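Local coordinates for protein oxidoreductase (Methanosarcina mazei, PDB 3KA7) that binds flavin-adenine dinucleotide and probably works as an oxidoreductase of the flavin-containing amine oxidoreductase family, at residues Phe54-Asn59 and Thr188-Gly193; Ala74-Val79 and Lys196-Ala201; Thr215-Ser220 and Ile232-Arg237; Ile6-Gly11 and Val28-Pro33. One frame throughout, in Å; residues are numbered along the deposited sequence.

Interaction 1: Phe54-Asn59 and Thr188-Gly193; sequences FHMLPN and TGIPEG. With FAD (flavin-adenine dinucleotide), chain B.
At the flavin end of the FAD pocket, Leu57 and Gly189 form a single antiparallel bridge, a hydrogen-bonded pair that ties the loop 54-59 to strand 189-191. Leu57 N donates to Gly189 O (2.9 Å) and Gly189 N to Leu57 O (3.1 Å). Thr188 CA and Met56 CA add CA-H...O contacts to Leu57 O and Gly189 O. Met56, a selenomethionine, sends CG anti to the backbone N (chi1 -174°), where CG rests 3.4 Å from Gly189 O; the chain then bends at its third torsion and brings CE to 4.0 Å from Ile190 CG1. Pro191 CD (3.4 Å) and Ile190 CG2 lie against His55 O, which has no hydrogen-bond partner in the model. The other side of the loop reads the isoalloxazine: Phe54 N donates to FAD O4 (3.2 Å), while FAD N3 gives a weak bond to Met56 O. FAD C6 sits at the edge of the Phe54 ring, near its plane and 3.4 Å from CD2, and Trp161 meets the same ring edge-to-face. Backbone recognition of the flavin pyrimidine, by a loop paired with the short strand 189-191, marks this as the isoalloxazine-binding part of the FAD site.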
# COMPACT_ATOMS: atom_id res chain seq x y z
N PHE A 54 0.45 2.69 -7.03
CA PHE A 54 -0.25 3.19 -8.20
C PHE A 54 -0.29 4.72 -8.18
O PHE A 54 -1.30 5.31 -8.56
CB PHE A 54 -1.68 2.63 -8.23
CG PHE A 54 -1.80 1.22 -8.77
CD1 PHE A 54 -2.71 0.94 -9.78
CD2 PHE A 54 -1.05 0.18 -8.25
CE1 PHE A 54 -2.85 -0.36 -10.26
CE2 PHE A 54 -1.20 -1.12 -8.73
CZ PHE A 54 -2.09 -1.39 -9.74
N HIS A 55 0.80 5.37 -7.76
CA HIS A 55 0.83 6.85 -7.80
C HIS A 55 -0.34 7.49 -7.06
O HIS A 55 -0.87 8.54 -7.47
CB HIS A 55 0.85 7.34 -9.25
CG HIS A 55 2.15 7.07 -9.96
ND1 HIS A 55 2.21 6.66 -11.27
CD2 HIS A 55 3.43 7.16 -9.53
CE1 HIS A 55 3.48 6.51 -11.62
NE2 HIS A 55 4.23 6.80 -10.58
N MSE A 56 -0.75 6.87 -5.95
CA MSE A 56 -1.95 7.30 -5.26
C MSE A 56 -1.81 7.11 -3.75
O MSE A 56 -1.22 6.11 -3.31
CB MSE A 56 -3.15 6.51 -5.81
CG MSE A 56 -4.50 6.93 -5.30
SE MSE A 56 -5.91 5.99 -6.25
CE MSE A 56 -6.24 7.37 -7.60
N LEU A 57 -2.32 8.07 -2.98
CA LEU A 57 -2.39 7.97 -1.52
C LEU A 57 -3.82 7.60 -1.11
O LEU A 57 -4.78 8.23 -1.56
CB LEU A 57 -2.02 9.30 -0.85
CG LEU A 57 -0.62 9.88 -1.12
CD1 LEU A 57 -0.37 11.14 -0.29
CD2 LEU A 57 0.45 8.85 -0.86
N PRO A 58 -3.96 6.58 -0.25
CA PRO A 58 -5.29 6.12 0.15
C PRO A 58 -6.17 7.21 0.77
O PRO A 58 -7.39 7.24 0.55
CB PRO A 58 -4.97 5.02 1.17
CG PRO A 58 -3.67 4.48 0.70
CD PRO A 58 -2.89 5.70 0.26
N ASN A 59 -5.56 8.11 1.54
CA ASN A 59 -6.32 9.20 2.15
C ASN A 59 -5.95 10.57 1.59
O ASN A 59 -6.23 11.61 2.21
CB ASN A 59 -6.17 9.20 3.68
CG ASN A 59 -6.77 7.96 4.33
OD1 ASN A 59 -6.05 7.17 4.94
ND2 ASN A 59 -8.09 7.81 4.25
N THR A 188 -9.16 9.28 -1.63
CA THR A 188 -7.86 9.14 -2.27
C THR A 188 -7.37 10.46 -2.86
O THR A 188 -8.13 11.43 -2.99
CB THR A 188 -7.90 8.09 -3.40
OG1 THR A 188 -8.74 8.56 -4.46
CG2 THR A 188 -8.47 6.78 -2.89
N GLY A 189 -6.09 10.48 -3.21
CA GLY A 189 -5.52 11.62 -3.89
C GLY A 189 -4.27 11.22 -4.65
O GLY A 189 -3.77 10.11 -4.48
N ILE A 190 -3.76 12.13 -5.48
CA ILE A 190 -2.60 11.83 -6.32
C ILE A 190 -1.51 12.90 -6.16
O ILE A 190 -1.77 14.09 -6.35
CB ILE A 190 -3.00 11.76 -7.82
CG1 ILE A 190 -3.97 10.60 -8.08
CG2 ILE A 190 -1.75 11.64 -8.72
CD1 ILE A 190 -4.76 10.79 -9.38
N PRO A 191 -0.29 12.47 -5.81
CA PRO A 191 0.80 13.44 -5.69
C PRO A 191 1.28 13.92 -7.07
O PRO A 191 1.45 13.12 -7.99
CB PRO A 191 1.91 12.62 -5.01
CG PRO A 191 1.65 11.22 -5.45
CD PRO A 191 0.15 11.09 -5.55
N GLU A 192 1.54 15.22 -7.20
CA GLU A 192 2.18 15.72 -8.41
C GLU A 192 3.54 15.04 -8.59
O GLU A 192 4.31 14.95 -7.64
CB GLU A 192 2.38 17.24 -8.30
CG GLU A 192 2.75 17.90 -9.62
CD GLU A 192 2.93 19.41 -9.49
OE1 GLU A 192 2.16 20.05 -8.74
OE2 GLU A 192 3.84 19.94 -10.16
N GLY A 193 3.82 14.57 -9.80
CA GLY A 193 5.06 13.88 -10.10
C GLY A 193 4.95 12.38 -9.83
O GLY A 193 5.92 11.64 -9.99
PA FAD B . 10.15 -0.66 0.76
O1A FAD B . 9.98 -2.13 1.03
O2A FAD B . 9.46 -0.12 -0.48
O5B FAD B . 11.71 -0.32 0.66
C5B FAD B . 12.66 -1.16 1.31
C4B FAD B . 14.02 -0.68 0.78
O4B FAD B . 15.08 -1.35 1.42
C3B FAD B . 14.14 -0.93 -0.72
O3B FAD B . 14.45 0.27 -1.40
C2B FAD B . 15.28 -1.95 -0.83
O2B FAD B . 16.05 -1.80 -2.00
C1B FAD B . 16.08 -1.67 0.44
N9A FAD B . 16.84 -2.82 0.96
C8A FAD B . 16.47 -4.14 1.07
N7A FAD B . 17.49 -4.82 1.67
C5A FAD B . 18.49 -3.93 1.93
C6A FAD B . 19.75 -4.06 2.49
N6A FAD B . 20.12 -5.22 3.02
N1A FAD B . 20.55 -2.94 2.62
C2A FAD B . 20.12 -1.70 2.18
N3A FAD B . 18.87 -1.57 1.62
C4A FAD B . 18.08 -2.67 1.49
N1 FAD B . 0.48 1.90 -1.46
C2 FAD B . -0.34 3.02 -1.47
O2 FAD B . -0.39 3.75 -0.47
N3 FAD B . -1.10 3.29 -2.59
C4 FAD B . -1.05 2.46 -3.70
O4 FAD B . -1.73 2.70 -4.70
C4X FAD B . -0.24 1.34 -3.69
N5 FAD B . -0.20 0.49 -4.79
C5X FAD B . 0.62 -0.62 -4.77
C6 FAD B . 0.68 -1.47 -5.87
C7 FAD B . 1.53 -2.57 -5.86
C7M FAD B . 1.57 -3.48 -7.06
C8 FAD B . 2.31 -2.82 -4.73
C8M FAD B . 3.23 -4.00 -4.68
C9 FAD B . 2.24 -1.98 -3.63
C9A FAD B . 1.41 -0.87 -3.64
N10 FAD B . 1.34 -0.03 -2.54
C10 FAD B . 0.53 1.07 -2.56
C1' FAD B . 2.10 -0.33 -1.29
C2' FAD B . 3.37 0.53 -1.26
O2' FAD B . 4.01 0.47 -2.53
C3' FAD B . 4.29 0.01 -0.16
O3' FAD B . 3.54 -0.20 1.02
C4' FAD B . 5.47 0.92 0.19
O4' FAD B . 6.16 1.37 -0.96
C5' FAD B . 6.43 0.09 1.03
O5' FAD B . 7.35 0.97 1.61
P FAD B . 8.34 0.46 2.75
O1P FAD B . 8.55 1.58 3.74
O2P FAD B . 7.89 -0.85 3.35
O3P FAD B . 9.76 0.23 2.04

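Interaction 2: Ala74-Val79 and Lys196-Ala201; sequences ASVNIV and KGIIDA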
# COMPACT_ATOMS: atom_id res chain seq x y z
N ALA A 74 7.93 19.02 4.20
CA ALA A 74 8.19 18.59 2.84
C ALA A 74 7.18 19.32 1.96
O ALA A 74 6.06 19.61 2.39
CB ALA A 74 8.05 17.08 2.71
N SER A 75 7.59 19.62 0.74
CA SER A 75 6.74 20.37 -0.16
C SER A 75 6.33 19.51 -1.35
O SER A 75 7.16 19.16 -2.18
CB SER A 75 7.48 21.61 -0.64
OG SER A 75 6.72 22.29 -1.61
N VAL A 76 5.05 19.16 -1.42
CA VAL A 76 4.55 18.43 -2.58
C VAL A 76 3.04 18.54 -2.67
O VAL A 76 2.35 18.45 -1.65
CB VAL A 76 5.00 16.95 -2.59
CG1 VAL A 76 4.74 16.31 -1.24
CG2 VAL A 76 4.27 16.18 -3.69
N ASN A 77 2.56 18.77 -3.88
CA ASN A 77 1.14 18.98 -4.13
C ASN A 77 0.43 17.65 -4.22
O ASN A 77 0.76 16.83 -5.07
CB ASN A 77 0.96 19.74 -5.45
CG ASN A 77 -0.50 20.02 -5.78
OD1 ASN A 77 -1.30 20.28 -4.88
ND2 ASN A 77 -0.84 19.98 -7.06
N ILE A 78 -0.53 17.43 -3.33
CA ILE A 78 -1.38 16.24 -3.44
C ILE A 78 -2.80 16.69 -3.76
O ILE A 78 -3.39 17.46 -3.01
CB ILE A 78 -1.41 15.43 -2.13
CG1 ILE A 78 0.01 15.09 -1.68
CG2 ILE A 78 -2.22 14.15 -2.33
CD1 ILE A 78 0.10 14.54 -0.26
N VAL A 79 -3.32 16.22 -4.88
CA VAL A 79 -4.68 16.59 -5.28
C VAL A 79 -5.68 15.54 -4.83
O VAL A 79 -5.44 14.33 -4.96
CB VAL A 79 -4.80 16.79 -6.79
CG1 VAL A 79 -6.12 17.48 -7.11
CG2 VAL A 79 -3.61 17.61 -7.33
N LYS A 196 7.31 9.45 -7.09
CA LYS A 196 8.61 10.11 -6.97
C LYS A 196 8.50 11.55 -6.45
O LYS A 196 9.43 12.06 -5.83
CB LYS A 196 9.37 10.07 -8.31
CG LYS A 196 10.83 10.49 -8.18
CD LYS A 196 11.53 10.50 -9.54
CE LYS A 196 12.73 11.45 -9.52
NZ LYS A 196 13.60 11.12 -8.37
N GLY A 197 7.36 12.21 -6.67
CA GLY A 197 7.17 13.56 -6.14
C GLY A 197 7.35 13.58 -4.63
O GLY A 197 7.96 14.50 -4.07
N ILE A 198 6.82 12.55 -3.97
CA ILE A 198 6.90 12.44 -2.53
C ILE A 198 8.32 12.08 -2.09
O ILE A 198 8.86 12.65 -1.14
CB ILE A 198 5.86 11.41 -1.99
CG1 ILE A 198 4.44 11.98 -2.17
CG2 ILE A 198 6.14 11.04 -0.53
CD1 ILE A 198 3.34 10.97 -1.99
N ILE A 199 8.92 11.13 -2.81
CA ILE A 199 10.30 10.70 -2.57
C ILE A 199 11.25 11.89 -2.68
O ILE A 199 12.06 12.14 -1.78
CB ILE A 199 10.72 9.57 -3.55
CG1 ILE A 199 9.78 8.36 -3.41
CG2 ILE A 199 12.17 9.10 -3.26
CD1 ILE A 199 9.74 7.79 -2.00
N ASP A 200 11.13 12.65 -3.77
CA ASP A 200 11.99 13.82 -3.98
C ASP A 200 11.83 14.85 -2.84
O ASP A 200 12.82 15.41 -2.34
CB ASP A 200 11.64 14.49 -5.31
CG ASP A 200 12.18 13.75 -6.51
OD1 ASP A 200 12.94 12.78 -6.34
OD2 ASP A 200 11.84 14.15 -7.65
N ALA A 201 10.59 15.11 -2.45
CA ALA A 201 10.31 16.06 -1.38
C ALA A 201 10.97 15.66 -0.06
O ALA A 201 11.53 16.50 0.65
CB ALA A 201 8.80 16.25 -1.18
O HOH W 1 10.53 19.07 0.16
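Ala201 CB, pointing from helix 195-208 at the segment 74-79, is overlapped by three successive residues of that segment. Ala74 CB meets it methyl to methyl at 4.0 Å, Ser75 O lies 3.5 Å from it, and Val76 CG1 comes within 4.1 Å. Val76 carries the rest: CG1 sits between the backbone N and the carbonyl carbon (chi1 48°) and faces the helix, reaching Ile198 CG1 at 4.4 Å, while CG2, anti to the backbone N, lies 4.1 Å from Gly197 O. Val76 CG2 thus lies over the Gly197 backbone, on the side where a CB would point. Beyond the contact, Leu69 of helix 64-71 packs on Ala74 and Val76, and Ile198 also packs on Leu10 and Phe39. The polar link between the segments is indirect: a water accepts from Ser75 N (3.0 Å) and donates to Ala201 O (2.8 Å). Methyl groups set against a helix face, with the polar link made through one water, imply a contact that is mainly van der Waals between small apolar groups.

Interaction 3: Thr215-Ser220 and Ile232-Arg237; sequences TGQEVS and IIADDR. With FAD (flavin-adenine dinucleotide), chain B.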
# COMPACT_ATOMS: atom_id res chain seq x y z
N THR A 215 23.28 5.38 -1.85
CA THR A 215 22.74 4.33 -2.71
C THR A 215 23.83 3.33 -3.11
O THR A 215 25.03 3.60 -2.94
CB THR A 215 22.07 4.92 -3.96
OG1 THR A 215 23.02 5.71 -4.69
CG2 THR A 215 20.89 5.80 -3.58
N GLY A 216 23.43 2.17 -3.61
CA GLY A 216 24.39 1.16 -4.01
C GLY A 216 25.16 0.61 -2.83
O GLY A 216 26.30 0.15 -2.97
N GLN A 217 24.55 0.64 -1.65
CA GLN A 217 25.18 0.10 -0.46
C GLN A 217 24.27 -0.88 0.26
O GLN A 217 23.23 -0.50 0.81
CB GLN A 217 25.60 1.22 0.49
CG GLN A 217 26.65 2.15 -0.08
CD GLN A 217 27.52 2.75 1.00
OE1 GLN A 217 27.64 2.19 2.09
NE2 GLN A 217 28.12 3.89 0.71
N GLU A 218 24.67 -2.14 0.28
CA GLU A 218 23.89 -3.15 0.96
C GLU A 218 24.32 -3.35 2.41
O GLU A 218 25.51 -3.59 2.69
CB GLU A 218 23.96 -4.47 0.21
CG GLU A 218 23.17 -5.59 0.89
CD GLU A 218 23.04 -6.82 0.01
OE1 GLU A 218 24.06 -7.50 -0.25
OE2 GLU A 218 21.91 -7.11 -0.43
N VAL A 219 23.36 -3.24 3.31
CA VAL A 219 23.61 -3.53 4.72
C VAL A 219 23.63 -5.05 4.89
O VAL A 219 22.71 -5.74 4.48
CB VAL A 219 22.54 -2.86 5.62
CG1 VAL A 219 22.70 -3.28 7.07
CG2 VAL A 219 22.60 -1.33 5.47
N SER A 220 24.71 -5.56 5.48
CA SER A 220 24.88 -7.02 5.63
C SER A 220 24.72 -7.50 7.06
O SER A 220 24.57 -8.70 7.31
CB SER A 220 26.25 -7.45 5.09
OG SER A 220 27.28 -6.69 5.70
N ILE A 232 25.83 -0.80 12.18
CA ILE A 232 25.61 -1.71 11.06
C ILE A 232 26.89 -1.91 10.26
O ILE A 232 27.84 -1.13 10.37
CB ILE A 232 24.55 -1.17 10.07
CG1 ILE A 232 25.05 0.10 9.37
CG2 ILE A 232 23.22 -0.94 10.78
CD1 ILE A 232 24.12 0.61 8.29
N ILE A 233 26.89 -2.95 9.45
CA ILE A 233 27.92 -3.11 8.44
C ILE A 233 27.29 -2.91 7.07
O ILE A 233 26.35 -3.62 6.70
CB ILE A 233 28.56 -4.51 8.50
CG1 ILE A 233 29.18 -4.74 9.87
CG2 ILE A 233 29.59 -4.65 7.39
CD1 ILE A 233 29.67 -6.16 10.09
N ALA A 234 27.81 -1.94 6.32
CA ALA A 234 27.32 -1.70 4.97
C ALA A 234 28.50 -1.66 4.03
O ALA A 234 29.46 -0.91 4.25
CB ALA A 234 26.54 -0.41 4.92
N ASP A 235 28.44 -2.48 2.99
CA ASP A 235 29.56 -2.66 2.08
C ASP A 235 30.88 -2.89 2.81
O ASP A 235 31.92 -2.31 2.47
CB ASP A 235 29.66 -1.51 1.07
CG ASP A 235 28.99 -1.85 -0.26
OD1 ASP A 235 27.84 -2.37 -0.26
OD2 ASP A 235 29.62 -1.60 -1.31
N ASP A 236 30.82 -3.75 3.82
CA ASP A 236 32.00 -4.20 4.56
C ASP A 236 32.64 -3.11 5.43
O ASP A 236 33.76 -3.26 5.92
CB ASP A 236 33.02 -4.84 3.61
CG ASP A 236 32.40 -5.95 2.76
OD1 ASP A 236 31.45 -6.62 3.24
OD2 ASP A 236 32.85 -6.15 1.61
N ARG A 237 31.92 -2.01 5.62
CA ARG A 237 32.38 -0.95 6.50
C ARG A 237 31.45 -0.83 7.71
O ARG A 237 30.22 -0.90 7.57
CB ARG A 237 32.44 0.39 5.75
CG ARG A 237 33.38 0.37 4.56
CD ARG A 237 33.75 1.78 4.12
NE ARG A 237 32.64 2.45 3.45
CZ ARG A 237 32.19 2.10 2.26
NH1 ARG A 237 32.74 1.09 1.60
NH2 ARG A 237 31.17 2.77 1.71
PA FAD B . 10.15 -0.66 0.76
O1A FAD B . 9.98 -2.13 1.03
O2A FAD B . 9.46 -0.12 -0.48
O5B FAD B . 11.71 -0.32 0.66
C5B FAD B . 12.66 -1.16 1.31
C4B FAD B . 14.02 -0.68 0.78
O4B FAD B . 15.08 -1.35 1.42
C3B FAD B . 14.14 -0.93 -0.72
O3B FAD B . 14.45 0.27 -1.40
C2B FAD B . 15.28 -1.95 -0.83
O2B FAD B . 16.05 -1.80 -2.00
C1B FAD B . 16.08 -1.67 0.44
N9A FAD B . 16.84 -2.82 0.96
C8A FAD B . 16.47 -4.14 1.07
N7A FAD B . 17.49 -4.82 1.67
C5A FAD B . 18.49 -3.93 1.93
C6A FAD B . 19.75 -4.06 2.49
N6A FAD B . 20.12 -5.22 3.02
N1A FAD B . 20.55 -2.94 2.62
C2A FAD B . 20.12 -1.70 2.18
N3A FAD B . 18.87 -1.57 1.62
C4A FAD B . 18.08 -2.67 1.49
N1 FAD B . 0.48 1.90 -1.46
C2 FAD B . -0.34 3.02 -1.47
O2 FAD B . -0.39 3.75 -0.47
N3 FAD B . -1.10 3.29 -2.59
C4 FAD B . -1.05 2.46 -3.70
O4 FAD B . -1.73 2.70 -4.70
C4X FAD B . -0.24 1.34 -3.69
N5 FAD B . -0.20 0.49 -4.79
C5X FAD B . 0.62 -0.62 -4.77
C6 FAD B . 0.68 -1.47 -5.87
C7 FAD B . 1.53 -2.57 -5.86
C7M FAD B . 1.57 -3.48 -7.06
C8 FAD B . 2.31 -2.82 -4.73
C8M FAD B . 3.23 -4.00 -4.68
C9 FAD B . 2.24 -1.98 -3.63
C9A FAD B . 1.41 -0.87 -3.64
N10 FAD B . 1.34 -0.03 -2.54
C10 FAD B . 0.53 1.07 -2.56
C1' FAD B . 2.10 -0.33 -1.29
C2' FAD B . 3.37 0.53 -1.26
O2' FAD B . 4.01 0.47 -2.53
C3' FAD B . 4.29 0.01 -0.16
O3' FAD B . 3.54 -0.20 1.02
C4' FAD B . 5.47 0.92 0.19
O4' FAD B . 6.16 1.37 -0.96
C5' FAD B . 6.43 0.09 1.03
O5' FAD B . 7.35 0.97 1.61
P FAD B . 8.34 0.46 2.75
O1P FAD B . 8.55 1.58 3.74
O2P FAD B . 7.89 -0.85 3.35
O3P FAD B . 9.76 0.23 2.04
O HOH W 2 28.91 -5.52 3.90
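In the antiparallel hairpin of strands 219-225 and 228-234, Val219 and Ala234 form a non-hydrogen-bonded pair. Backbone bonds flank the pair: Ser220 N donates to Ile233 O at 2.8 Å and Asp235 N to Glu218 O at 3.1 Å. A type I' turn from Ala234 to Arg237 then leads into strand 237-240. The Asp235 side chain adds a bond: OD1 accepts from Glu218 N at 3.2 Å. Apolar contact gathers on Val219, whose CG2 lies 3.7 Å from Ile232 CD1, the two side chains crossing at about a right angle; Phe29 and Ile6 pack on the same face. Beside the type I' turn, Gln217 and Arg237 also cross at about a right angle, amide and guanidinium planes 70° apart. Gln217 NE2 lies 3.4 Å from Arg237 NH2, at the guanidinium edge; both are donors, so this is no hydrogen bond. An alanine at Gln217 would remove this amide and would probably leave the Arg237 guanidinium freer to turn. Towards the cofactor, the Val219 backbone pairs with the adenine: its N donates to FAD N1A (2.9 Å) and FAD N6A donates to its O (3.0 Å). One water accepts from Asp236 N, donates to Asp236 OD1 and lies 2.7 Å from Ser220 OG.

Interaction 4: Ile6-Gly11 and Val28-Pro33; sequences IGAGLG and VFERLP. With FAD (flavin-adenine dinucleotide), chain B.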
# COMPACT_ATOMS: atom_id res chain seq x y z
N ILE A 6 18.23 1.62 7.51
CA ILE A 6 18.54 0.58 6.54
C ILE A 6 17.42 0.54 5.50
O ILE A 6 16.31 0.15 5.83
CB ILE A 6 18.66 -0.80 7.22
CG1 ILE A 6 19.67 -0.74 8.38
CG2 ILE A 6 19.08 -1.85 6.19
CD1 ILE A 6 19.69 -1.98 9.24
N GLY A 7 17.71 0.98 4.28
CA GLY A 7 16.73 0.97 3.19
C GLY A 7 16.07 2.32 3.02
O GLY A 7 15.58 2.91 4.00
N ALA A 8 16.05 2.81 1.78
CA ALA A 8 15.43 4.09 1.44
C ALA A 8 14.04 3.92 0.87
O ALA A 8 13.68 4.60 -0.08
CB ALA A 8 16.32 4.88 0.47
N GLY A 9 13.25 3.02 1.45
CA GLY A 9 11.84 2.94 1.09
C GLY A 9 11.12 4.12 1.72
O GLY A 9 11.71 4.89 2.46
N LEU A 10 9.82 4.22 1.47
CA LEU A 10 9.06 5.33 2.02
C LEU A 10 9.20 5.40 3.55
O LEU A 10 9.41 6.48 4.11
CB LEU A 10 7.60 5.22 1.60
CG LEU A 10 6.66 6.28 2.17
CD1 LEU A 10 7.02 7.67 1.62
CD2 LEU A 10 5.23 5.91 1.84
N GLY A 11 9.07 4.27 4.22
CA GLY A 11 9.24 4.24 5.68
C GLY A 11 10.58 4.79 6.15
O GLY A 11 10.65 5.57 7.10
N VAL A 28 21.35 7.15 5.63
CA VAL A 28 20.48 6.12 5.06
C VAL A 28 21.28 5.28 4.10
O VAL A 28 21.98 5.83 3.26
CB VAL A 28 19.32 6.75 4.28
CG1 VAL A 28 18.33 5.67 3.84
CG2 VAL A 28 18.63 7.83 5.14
N PHE A 29 21.18 3.95 4.20
CA PHE A 29 21.88 3.06 3.29
C PHE A 29 20.89 2.27 2.44
O PHE A 29 20.08 1.52 2.97
CB PHE A 29 22.80 2.12 4.06
CG PHE A 29 23.88 2.84 4.84
CD1 PHE A 29 25.16 2.96 4.32
CD2 PHE A 29 23.59 3.43 6.05
CE1 PHE A 29 26.15 3.64 5.03
CE2 PHE A 29 24.58 4.11 6.77
CZ PHE A 29 25.85 4.22 6.25
N GLU A 30 20.94 2.48 1.13
CA GLU A 30 20.03 1.82 0.19
C GLU A 30 20.82 0.96 -0.80
O GLU A 30 21.81 1.42 -1.40
CB GLU A 30 19.22 2.87 -0.57
CG GLU A 30 18.55 2.34 -1.84
CD GLU A 30 17.52 1.26 -1.53
OE1 GLU A 30 16.78 1.44 -0.54
OE2 GLU A 30 17.47 0.24 -2.25
N ARG A 31 20.37 -0.29 -0.97
CA ARG A 31 21.08 -1.26 -1.80
C ARG A 31 20.98 -0.99 -3.31
O ARG A 31 21.92 -1.28 -4.05
CB ARG A 31 20.58 -2.67 -1.49
CG ARG A 31 21.49 -3.79 -1.95
CD ARG A 31 20.81 -5.13 -1.70
NE ARG A 31 19.60 -5.20 -2.48
CZ ARG A 31 19.49 -5.86 -3.63
NH1 ARG A 31 20.52 -6.55 -4.11
NH2 ARG A 31 18.35 -5.83 -4.29
N LEU A 32 19.84 -0.45 -3.75
CA LEU A 32 19.61 -0.19 -5.17
C LEU A 32 20.27 1.13 -5.61
O LEU A 32 20.72 1.90 -4.77
CB LEU A 32 18.11 -0.15 -5.47
CG LEU A 32 17.35 -1.46 -5.27
CD1 LEU A 32 15.85 -1.26 -5.45
CD2 LEU A 32 17.87 -2.52 -6.23
N PRO A 33 20.33 1.37 -6.93
CA PRO A 33 20.89 2.62 -7.45
C PRO A 33 20.04 3.85 -7.16
O PRO A 33 20.53 4.98 -7.25
CB PRO A 33 20.96 2.40 -8.96
CG PRO A 33 20.90 0.92 -9.14
CD PRO A 33 20.06 0.41 -8.01
PA FAD B . 10.15 -0.66 0.76
O1A FAD B . 9.98 -2.13 1.03
O2A FAD B . 9.46 -0.12 -0.48
O5B FAD B . 11.71 -0.32 0.66
C5B FAD B . 12.66 -1.16 1.31
C4B FAD B . 14.02 -0.68 0.78
O4B FAD B . 15.08 -1.35 1.42
C3B FAD B . 14.14 -0.93 -0.72
O3B FAD B . 14.45 0.27 -1.40
C2B FAD B . 15.28 -1.95 -0.83
O2B FAD B . 16.05 -1.80 -2.00
C1B FAD B . 16.08 -1.67 0.44
N9A FAD B . 16.84 -2.82 0.96
C8A FAD B . 16.47 -4.14 1.07
N7A FAD B . 17.49 -4.82 1.67
C5A FAD B . 18.49 -3.93 1.93
C6A FAD B . 19.75 -4.06 2.49
N6A FAD B . 20.12 -5.22 3.02
N1A FAD B . 20.55 -2.94 2.62
C2A FAD B . 20.12 -1.70 2.18
N3A FAD B . 18.87 -1.57 1.62
C4A FAD B . 18.08 -2.67 1.49
N1 FAD B . 0.48 1.90 -1.46
C2 FAD B . -0.34 3.02 -1.47
O2 FAD B . -0.39 3.75 -0.47
N3 FAD B . -1.10 3.29 -2.59
C4 FAD B . -1.05 2.46 -3.70
O4 FAD B . -1.73 2.70 -4.70
C4X FAD B . -0.24 1.34 -3.69
N5 FAD B . -0.20 0.49 -4.79
C5X FAD B . 0.62 -0.62 -4.77
C6 FAD B . 0.68 -1.47 -5.87
C7 FAD B . 1.53 -2.57 -5.86
C7M FAD B . 1.57 -3.48 -7.06
C8 FAD B . 2.31 -2.82 -4.73
C8M FAD B . 3.23 -4.00 -4.68
C9 FAD B . 2.24 -1.98 -3.63
C9A FAD B . 1.41 -0.87 -3.64
N10 FAD B . 1.34 -0.03 -2.54
C10 FAD B . 0.53 1.07 -2.56
C1' FAD B . 2.10 -0.33 -1.29
C2' FAD B . 3.37 0.53 -1.26
O2' FAD B . 4.01 0.47 -2.53
C3' FAD B . 4.29 0.01 -0.16
O3' FAD B . 3.54 -0.20 1.02
C4' FAD B . 5.47 0.92 0.19
O4' FAD B . 6.16 1.37 -0.96
C5' FAD B . 6.43 0.09 1.03
O5' FAD B . 7.35 0.97 1.61
P FAD B . 8.34 0.46 2.75
O1P FAD B . 8.55 1.58 3.74
O2P FAD B . 7.89 -0.85 3.35
O3P FAD B . 9.76 0.23 2.04
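The flat carboxylate of Glu30 is met at both oxygens: Ala8 N lies 2.8 Å from Glu30 OE1, nearly along the C-O axis, and Leu32 N reaches OE2 from the anti side, 21° out of the carboxylate plane. The setting is the Rossmann-type beta-alpha-beta unit of strand 2-6, helix 10-21 and strand 25-29, Glu30 following Phe29. The same two oxygens accept from the ribose of FAD, OE1 from O3B at 2.7 Å and OE2 from O2B at a very short separation, whose exact length is doubtful. The other flat group, the Phe29 ring, turns away from this cluster to meet the rings of His214 and His239. The strands pair in parallel at Ile6 and Phe29, and Gly7 N donates to Phe29 O (2.8 Å). Glu30 CG is anti to the backbone N (chi1 163°), and a bend at the second torsion carries CD round towards the ribose. An alanine here would probably leave Ala8 N, Leu32 N and the two ribose hydroxyls without their carboxylate acceptors. Ala8 CB also packs on Glu30 CB (3.7 Å) and Val28 CG1 (4.0 Å). Glycines let the cofactor in: a CB on Gly7 would clash with FAD O4B, one on Gly9 with FAD O3P. Gly9 is the N-cap of helix 10-21, whose start probably favours the negative pyrophosphate, and Gly11 N donates to FAD O1P at 2.8 Å.

Interactions 3, 4 and 1 follow one extended FAD molecule: interaction 3 holds the adenine, interaction 4 the ribose and pyrophosphate, interaction 1 the flavin ring. Interactions 3 and 4 adjoin, centres 11 Å apart, joined by probable hydrogen bonds from Gln217 N to Glu30 O (2.9 Å) and Gly216 N to Leu32 O (3.0 Å). Interaction 1 lies far from interaction 3, nearest atoms about 17 Å apart, and the cofactor spans the gap. Interaction 2 backs interaction 1: strands 78-80 and 189-191 pair, Ile190 N lying 2.8 Å from Val79 O, and Pro191 packs on Ile198. Ile198 CG2 also reaches Leu10 CD1 at 4.1 Å, linking interaction 2 to interaction 4.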